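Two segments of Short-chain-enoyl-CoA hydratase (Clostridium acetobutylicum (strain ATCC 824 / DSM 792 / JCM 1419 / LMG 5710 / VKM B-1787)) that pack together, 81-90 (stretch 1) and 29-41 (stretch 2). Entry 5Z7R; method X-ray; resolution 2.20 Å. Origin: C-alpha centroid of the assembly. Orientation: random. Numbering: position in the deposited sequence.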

ATOM      1  N   LYS A  81       9.190 -19.333  14.240  1.00 35.27           N
ATOM      2  CA  LYS A  81       9.521 -18.499  15.404  1.00 36.31           C
ATOM      3  C   LYS A  81      10.932 -17.966  15.275  1.00 35.02           C
ATOM      4  O   LYS A  81      11.171 -16.801  15.544  1.00 35.33           O
ATOM      5  CB  LYS A  81       9.374 -19.238  16.749  1.00 38.64           C
ATOM      6  CG  LYS A  81       9.126 -18.279  17.931  1.00 44.30           C
ATOM      7  CD  LYS A  81       9.531 -18.849  19.310  1.00 49.86           C
ATOM      8  CE  LYS A  81       8.439 -19.665  20.029  1.00 52.38           C
ATOM      9  NZ  LYS A  81       7.843 -19.008  21.244  1.00 51.96           N
ATOM     10  N   PHE A  82      11.864 -18.826  14.878  1.00 35.42           N
ATOM     11  CA  PHE A  82      13.238 -18.409  14.610  1.00 36.46           C
ATOM     12  C   PHE A  82      13.250 -17.202  13.642  1.00 33.09           C
ATOM     13  O   PHE A  82      13.755 -16.107  13.987  1.00 30.65           O
ATOM     14  CB  PHE A  82      13.993 -19.579  14.009  1.00 40.31           C
ATOM     15  CG  PHE A  82      15.482 -19.415  14.008  1.00 43.33           C
ATOM     16  CD1 PHE A  82      16.167 -19.141  15.183  1.00 46.69           C
ATOM     17  CD2 PHE A  82      16.209 -19.579  12.836  1.00 45.00           C
ATOM     18  CE1 PHE A  82      17.554 -19.011  15.187  1.00 47.60           C
ATOM     19  CE2 PHE A  82      17.592 -19.440  12.835  1.00 48.17           C
ATOM     20  CZ  PHE A  82      18.267 -19.165  14.016  1.00 45.20           C
ATOM     21  N   GLY A  83      12.633 -17.389  12.472  1.00 28.29           N
ATOM     22  CA  GLY A  83      12.517 -16.325  11.467  1.00 25.52           C
ATOM     23  C   GLY A  83      12.053 -15.018  12.036  1.00 25.46           C
ATOM     24  O   GLY A  83      12.665 -13.975  11.798  1.00 26.07           O
ATOM     25  N   ILE A  84      10.978 -15.053  12.815  1.00 25.80           N
ATOM     26  CA  ILE A  84      10.416 -13.840  13.408  1.00 27.27           C
ATOM     27  C   ILE A  84      11.414 -13.185  14.364  1.00 28.32           C
ATOM     28  O   ILE A  84      11.531 -11.963  14.427  1.00 28.42           O
ATOM     29  CB  ILE A  84       9.054 -14.137  14.139  1.00 27.80           C
ATOM     30  CG1 ILE A  84       7.952 -14.387  13.107  1.00 28.08           C
ATOM     31  CG2 ILE A  84       8.625 -13.000  15.066  1.00 26.55           C
ATOM     32  CD1 ILE A  84       6.643 -14.914  13.668  1.00 28.90           C
ATOM     33  N   LEU A  85      12.126 -13.989  15.140  1.00 34.63           N
ATOM     34  CA  LEU A  85      13.006 -13.419  16.173  1.00 35.06           C
ATOM     35  C   LEU A  85      14.233 -12.754  15.553  1.00 31.20           C
ATOM     36  O   LEU A  85      14.588 -11.650  15.933  1.00 28.14           O
ATOM     37  CB  LEU A  85      13.397 -14.479  17.200  1.00 38.02           C
ATOM     38  CG  LEU A  85      12.201 -15.003  18.025  1.00 42.33           C
ATOM     39  CD1 LEU A  85      12.672 -15.931  19.148  1.00 40.82           C
ATOM     40  CD2 LEU A  85      11.312 -13.870  18.564  1.00 40.34           C
ATOM     41  N   GLY A  86      14.842 -13.422  14.578  1.00 30.43           N
ATOM     42  CA  GLY A  86      15.930 -12.817  13.815  1.00 31.73           C
ATOM     43  C   GLY A  86      15.488 -11.493  13.223  1.00 31.67           C
ATOM     44  O   GLY A  86      16.021 -10.422  13.569  1.00 29.97           O
ATOM     45  N   ASN A  87      14.470 -11.573  12.355  1.00 31.14           N
ATOM     46  CA  ASN A  87      13.859 -10.377  11.742  1.00 27.84           C
ATOM     47  C   ASN A  87      13.510  -9.268  12.728  1.00 26.96           C
ATOM     48  O   ASN A  87      13.658  -8.063  12.436  1.00 23.02           O
ATOM     49  CB  ASN A  87      12.612 -10.779  10.969  1.00 26.54           C
ATOM     50  CG  ASN A  87      12.918 -11.121   9.551  1.00 23.79           C
ATOM     51  OD1 ASN A  87      13.374 -10.265   8.803  1.00 23.28           O
ATOM     52  ND2 ASN A  87      12.684 -12.361   9.163  1.00 24.78           N
ATOM     53  N   LYS A  88      13.040  -9.669  13.896  1.00 26.14           N
ATOM     54  CA  LYS A  88      12.736  -8.675  14.896  1.00 29.83           C
ATOM     55  C   LYS A  88      14.024  -7.943  15.326  1.00 29.52           C
ATOM     56  O   LYS A  88      14.017  -6.738  15.530  1.00 27.59           O
ATOM     57  CB  LYS A  88      12.027  -9.305  16.093  1.00 32.76           C
ATOM     58  CG  LYS A  88      11.518  -8.268  17.074  1.00 39.89           C
ATOM     59  CD  LYS A  88      10.341  -8.769  17.920  1.00 47.66           C
ATOM     60  CE  LYS A  88      10.738  -9.882  18.878  1.00 54.23           C
ATOM     61  NZ  LYS A  88      12.000  -9.578  19.624  1.00 58.36           N
ATOM     62  N   VAL A  89      15.120  -8.680  15.462  1.00 28.37           N
ATOM     63  CA  VAL A  89      16.385  -8.063  15.828  1.00 30.49           C
ATOM     64  C   VAL A  89      16.879  -7.149  14.693  1.00 26.81           C
ATOM     65  O   VAL A  89      17.200  -6.002  14.897  1.00 26.06           O
ATOM     66  CB  VAL A  89      17.481  -9.111  16.141  1.00 30.58           C
ATOM     67  CG1 VAL A  89      18.800  -8.400  16.331  1.00 32.16           C
ATOM     68  CG2 VAL A  89      17.134  -9.916  17.388  1.00 32.94           C
ATOM     69  N   PHE A  90      16.927  -7.684  13.492  1.00 27.63           N
ATOM     70  CA  PHE A  90      17.345  -6.892  12.312  1.00 26.93           C
ATOM     71  C   PHE A  90      16.473  -5.672  11.991  1.00 26.15           C
ATOM     72  O   PHE A  90      16.979  -4.636  11.590  1.00 28.07           O
ATOM     73  CB  PHE A  90      17.387  -7.825  11.130  1.00 26.30           C
ATOM     74  CG  PHE A  90      18.513  -8.795  11.189  1.00 26.42           C
ATOM     75  CD1 PHE A  90      19.252  -8.964  12.368  1.00 27.47           C
ATOM     76  CD2 PHE A  90      18.862  -9.525  10.068  1.00 26.80           C
ATOM     77  CE1 PHE A  90      20.282  -9.869  12.425  1.00 26.73           C
ATOM     78  CE2 PHE A  90      19.904 -10.431  10.120  1.00 29.06           C
ATOM     79  CZ  PHE A  90      20.607 -10.611  11.300  1.00 28.16           C
TER
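Stretch 2 29-41: NSDTLKEMDYVIG

Stretch 2 lies on stretch 1 as a second helix running in broadly the same direction. Residues 30-41 are helical, with phi/psi values close to -60/-45 and an unbroken ladder of i to i-4 backbone bonds from Leu33 N to Asn29 O (2.9 Å) through Gly41 N to Asp37 O (2.8 Å). Asn29 precedes the helix as its N-cap: with chi1 at 54° (p), its OD1 accepts from Thr32 N at 2.9 Å, serving an amide in the first turn, where the helix itself supplies no i-4 carbonyl.

The N-to-C directions of the two helices differ by 30°, and their axes come within 9.7 Å. The backbone register places Gly86 CA 6.8 Å from Leu33 CA and Val89 CA 5.7 Å from Asp37 CA, so both chains advance together along the contact.

Packing is chiefly apolar, and its clearest feature is a knob in a hole. Val89 points its CA-to-CB bond toward stretch 2 and sits among Leu33, Met36, Asp37 and Ile40. Its CG1 lies 4.1 Å from Met36 CB and 4.1 Å from Ile40 CD1; its CG2 lies 4.1 Å from Asp37 CB and 3.8 Å from the carbonyl O of Leu33. The last distance shows the methyl reaching the backbone of the facing helix.

Leu33 packs in the reverse sense, its CA-to-CB bond directed toward stretch 1. Its CD1 is 4.2 Å from Gly86 CA, a contact with bare backbone, while its CD2 is 3.8 Å from Phe90 CE1. The CA-to-CB bond of Phe90 points away from stretch 2, but the end of its side chain comes nearer.

Polar groups contribute little directly. Ser30 OG lies near the plane of the Phe82 ring, at its edge, 4.2 Å from Phe82 CE1, and is hydrogen-bonded elsewhere in the structure. No hydrogen bond crosses between the stretches; the 373 Å² buried, both sides summed, reflects side-chain and backbone packing.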

ATOM      1  N   ASN A  29      24.215 -16.998  15.822  1.00 47.17           N
ATOM      2  CA  ASN A  29      23.397 -17.989  16.505  1.00 45.83           C
ATOM      3  C   ASN A  29      22.518 -17.216  17.458  1.00 42.55           C
ATOM      4  O   ASN A  29      22.648 -15.977  17.543  1.00 39.06           O
ATOM      5  CB  ASN A  29      24.275 -18.996  17.241  1.00 45.24           C
ATOM      6  CG  ASN A  29      25.267 -18.334  18.190  1.00 46.04           C
ATOM      7  OD1 ASN A  29      25.096 -17.178  18.612  1.00 45.61           O
ATOM      8  ND2 ASN A  29      26.314 -19.065  18.523  1.00 43.34           N
ATOM      9  N   SER A  30      21.631 -17.927  18.163  1.00 42.77           N
ATOM     10  CA  SER A  30      20.648 -17.280  19.056  1.00 41.32           C
ATOM     11  C   SER A  30      21.304 -16.368  20.111  1.00 42.47           C
ATOM     12  O   SER A  30      20.815 -15.243  20.345  1.00 42.55           O
ATOM     13  CB  SER A  30      19.761 -18.322  19.737  1.00 43.55           C
ATOM     14  OG  SER A  30      19.479 -19.400  18.863  1.00 45.10           O
ATOM     15  N   ASP A  31      22.411 -16.820  20.724  1.00 39.12           N
ATOM     16  CA  ASP A  31      23.078 -16.003  21.752  1.00 40.76           C
ATOM     17  C   ASP A  31      23.568 -14.706  21.129  1.00 38.24           C
ATOM     18  O   ASP A  31      23.511 -13.642  21.764  1.00 38.12           O
ATOM     19  CB  ASP A  31      24.263 -16.722  22.423  1.00 44.61           C
ATOM     20  CG  ASP A  31      23.850 -17.951  23.217  1.00 50.08           C
ATOM     21  OD1 ASP A  31      22.681 -18.038  23.642  1.00 52.12           O
ATOM     22  OD2 ASP A  31      24.708 -18.839  23.413  1.00 54.62           O
ATOM     23  N   THR A  32      24.059 -14.796  19.890  1.00 36.46           N
ATOM     24  CA  THR A  32      24.564 -13.622  19.174  1.00 34.13           C
ATOM     25  C   THR A  32      23.431 -12.640  18.860  1.00 32.64           C
ATOM     26  O   THR A  32      23.532 -11.432  19.151  1.00 33.21           O
ATOM     27  CB  THR A  32      25.285 -14.028  17.881  1.00 35.48           C
ATOM     28  OG1 THR A  32      26.211 -15.081  18.151  1.00 39.31           O
ATOM     29  CG2 THR A  32      26.047 -12.882  17.298  1.00 37.00           C
ATOM     30  N   LEU A  33      22.334 -13.154  18.316  1.00 33.55           N
ATOM     31  CA  LEU A  33      21.179 -12.313  18.041  1.00 33.56           C
ATOM     32  C   LEU A  33      20.682 -11.646  19.308  1.00 37.01           C
ATOM     33  O   LEU A  33      20.363 -10.436  19.331  1.00 35.66           O
ATOM     34  CB  LEU A  33      20.074 -13.130  17.425  1.00 33.61           C
ATOM     35  CG  LEU A  33      20.318 -13.747  16.045  1.00 36.17           C
ATOM     36  CD1 LEU A  33      19.220 -14.735  15.699  1.00 36.12           C
ATOM     37  CD2 LEU A  33      20.405 -12.684  14.956  1.00 36.40           C
ATOM     38  N   LYS A  34      20.633 -12.434  20.379  1.00 44.07           N
ATOM     39  CA  LYS A  34      20.196 -11.931  21.678  1.00 46.56           C
ATOM     40  C   LYS A  34      21.091 -10.790  22.166  1.00 41.71           C
ATOM     41  O   LYS A  34      20.607  -9.724  22.544  1.00 35.34           O
ATOM     42  CB  LYS A  34      20.160 -13.081  22.689  1.00 56.80           C
ATOM     43  CG  LYS A  34      18.954 -14.014  22.531  1.00 63.24           C
ATOM     44  CD  LYS A  34      18.071 -14.047  23.776  1.00 71.67           C
ATOM     45  CE  LYS A  34      18.746 -14.818  24.917  1.00 77.36           C
ATOM     46  NZ  LYS A  34      18.173 -14.493  26.259  1.00 77.53           N
ATOM     47  N   GLU A  35      22.402 -11.010  22.132  1.00 41.23           N
ATOM     48  CA  GLU A  35      23.350  -9.966  22.515  1.00 42.21           C
ATOM     49  C   GLU A  35      23.234  -8.719  21.603  1.00 39.16           C
ATOM     50  O   GLU A  35      23.379  -7.575  22.059  1.00 33.38           O
ATOM     51  CB  GLU A  35      24.775 -10.541  22.495  1.00 48.07           C
ATOM     52  CG  GLU A  35      25.032 -11.617  23.556  1.00 52.40           C
ATOM     53  CD  GLU A  35      26.424 -12.245  23.497  1.00 57.38           C
ATOM     54  OE1 GLU A  35      27.441 -11.504  23.426  1.00 56.78           O
ATOM     55  OE2 GLU A  35      26.495 -13.494  23.550  1.00 57.61           O
ATOM     56  N   MET A  36      22.943  -8.942  20.320  1.00 38.72           N
ATOM     57  CA  MET A  36      22.834  -7.843  19.351  1.00 37.27           C
ATOM     58  C   MET A  36      21.683  -6.939  19.752  1.00 35.67           C
ATOM     59  O   MET A  36      21.808  -5.701  19.807  1.00 35.01           O
ATOM     60  CB  MET A  36      22.610  -8.413  17.964  1.00 38.69           C
ATOM     61  CG  MET A  36      22.805  -7.433  16.817  1.00 41.40           C
ATOM     62  SD  MET A  36      24.429  -6.647  16.727  1.00 40.90           S
ATOM     63  CE  MET A  36      25.433  -8.103  16.832  1.00 43.66           C
ATOM     64  N   ASP A  37      20.581  -7.578  20.101  1.00 34.77           N
ATOM     65  CA  ASP A  37      19.384  -6.868  20.533  1.00 35.88           C
ATOM     66  C   ASP A  37      19.658  -6.065  21.797  1.00 36.95           C
ATOM     67  O   ASP A  37      19.247  -4.887  21.939  1.00 35.88           O
ATOM     68  CB  ASP A  37      18.254  -7.877  20.754  1.00 38.00           C
ATOM     69  CG  ASP A  37      16.904  -7.210  20.925  1.00 40.54           C
ATOM     70  OD1 ASP A  37      16.536  -6.344  20.110  1.00 39.13           O
ATOM     71  OD2 ASP A  37      16.218  -7.529  21.903  1.00 38.64           O
ATOM     72  N   TYR A  38      20.412  -6.682  22.701  1.00 36.69           N
ATOM     73  CA  TYR A  38      20.822  -5.998  23.902  1.00 36.72           C
ATOM     74  C   TYR A  38      21.701  -4.783  23.547  1.00 38.30           C
ATOM     75  O   TYR A  38      21.480  -3.659  24.088  1.00 36.62           O
ATOM     76  CB  TYR A  38      21.497  -6.975  24.891  1.00 39.87           C
ATOM     77  CG  TYR A  38      22.175  -6.264  26.040  1.00 43.74           C
ATOM     78  CD1 TYR A  38      23.505  -5.844  25.918  1.00 44.90           C
ATOM     79  CD2 TYR A  38      21.491  -5.973  27.232  1.00 44.87           C
ATOM     80  CE1 TYR A  38      24.141  -5.164  26.937  1.00 48.34           C
ATOM     81  CE2 TYR A  38      22.126  -5.281  28.263  1.00 50.24           C
ATOM     82  CZ  TYR A  38      23.461  -4.885  28.106  1.00 53.00           C
ATOM     83  OH  TYR A  38      24.153  -4.204  29.090  1.00 58.82           O
ATOM     84  N   VAL A  39      22.671  -4.957  22.634  1.00 37.58           N
ATOM     85  CA  VAL A  39      23.576  -3.818  22.379  1.00 36.28           C
ATOM     86  C   VAL A  39      22.807  -2.772  21.623  1.00 33.19           C
ATOM     87  O   VAL A  39      22.993  -1.576  21.885  1.00 32.92           O
ATOM     88  CB  VAL A  39      24.997  -4.129  21.766  1.00 39.70           C
ATOM     89  CG1 VAL A  39      25.353  -5.612  21.799  1.00 40.41           C
ATOM     90  CG2 VAL A  39      25.216  -3.541  20.373  1.00 39.87           C
ATOM     91  N   ILE A  40      21.908  -3.201  20.729  1.00 29.80           N
ATOM     92  CA  ILE A  40      21.090  -2.220  20.035  1.00 30.17           C
ATOM     93  C   ILE A  40      20.332  -1.412  21.074  1.00 29.90           C
ATOM     94  O   ILE A  40      20.387  -0.175  21.053  1.00 33.22           O
ATOM     95  CB  ILE A  40      20.109  -2.838  19.019  1.00 32.66           C
ATOM     96  CG1 ILE A  40      20.870  -3.469  17.850  1.00 29.21           C
ATOM     97  CG2 ILE A  40      19.153  -1.769  18.486  1.00 33.12           C
ATOM     98  CD1 ILE A  40      20.166  -4.638  17.210  1.00 29.02           C
ATOM     99  N   GLY A  41      19.684  -2.091  22.019  1.00 30.43           N
ATOM    100  CA  GLY A  41      18.943  -1.378  23.070  1.00 32.26           C
ATOM    101  C   GLY A  41      19.838  -0.476  23.900  1.00 34.10           C
ATOM    102  O   GLY A  41      19.442   0.647  24.320  1.00 34.92           O
TER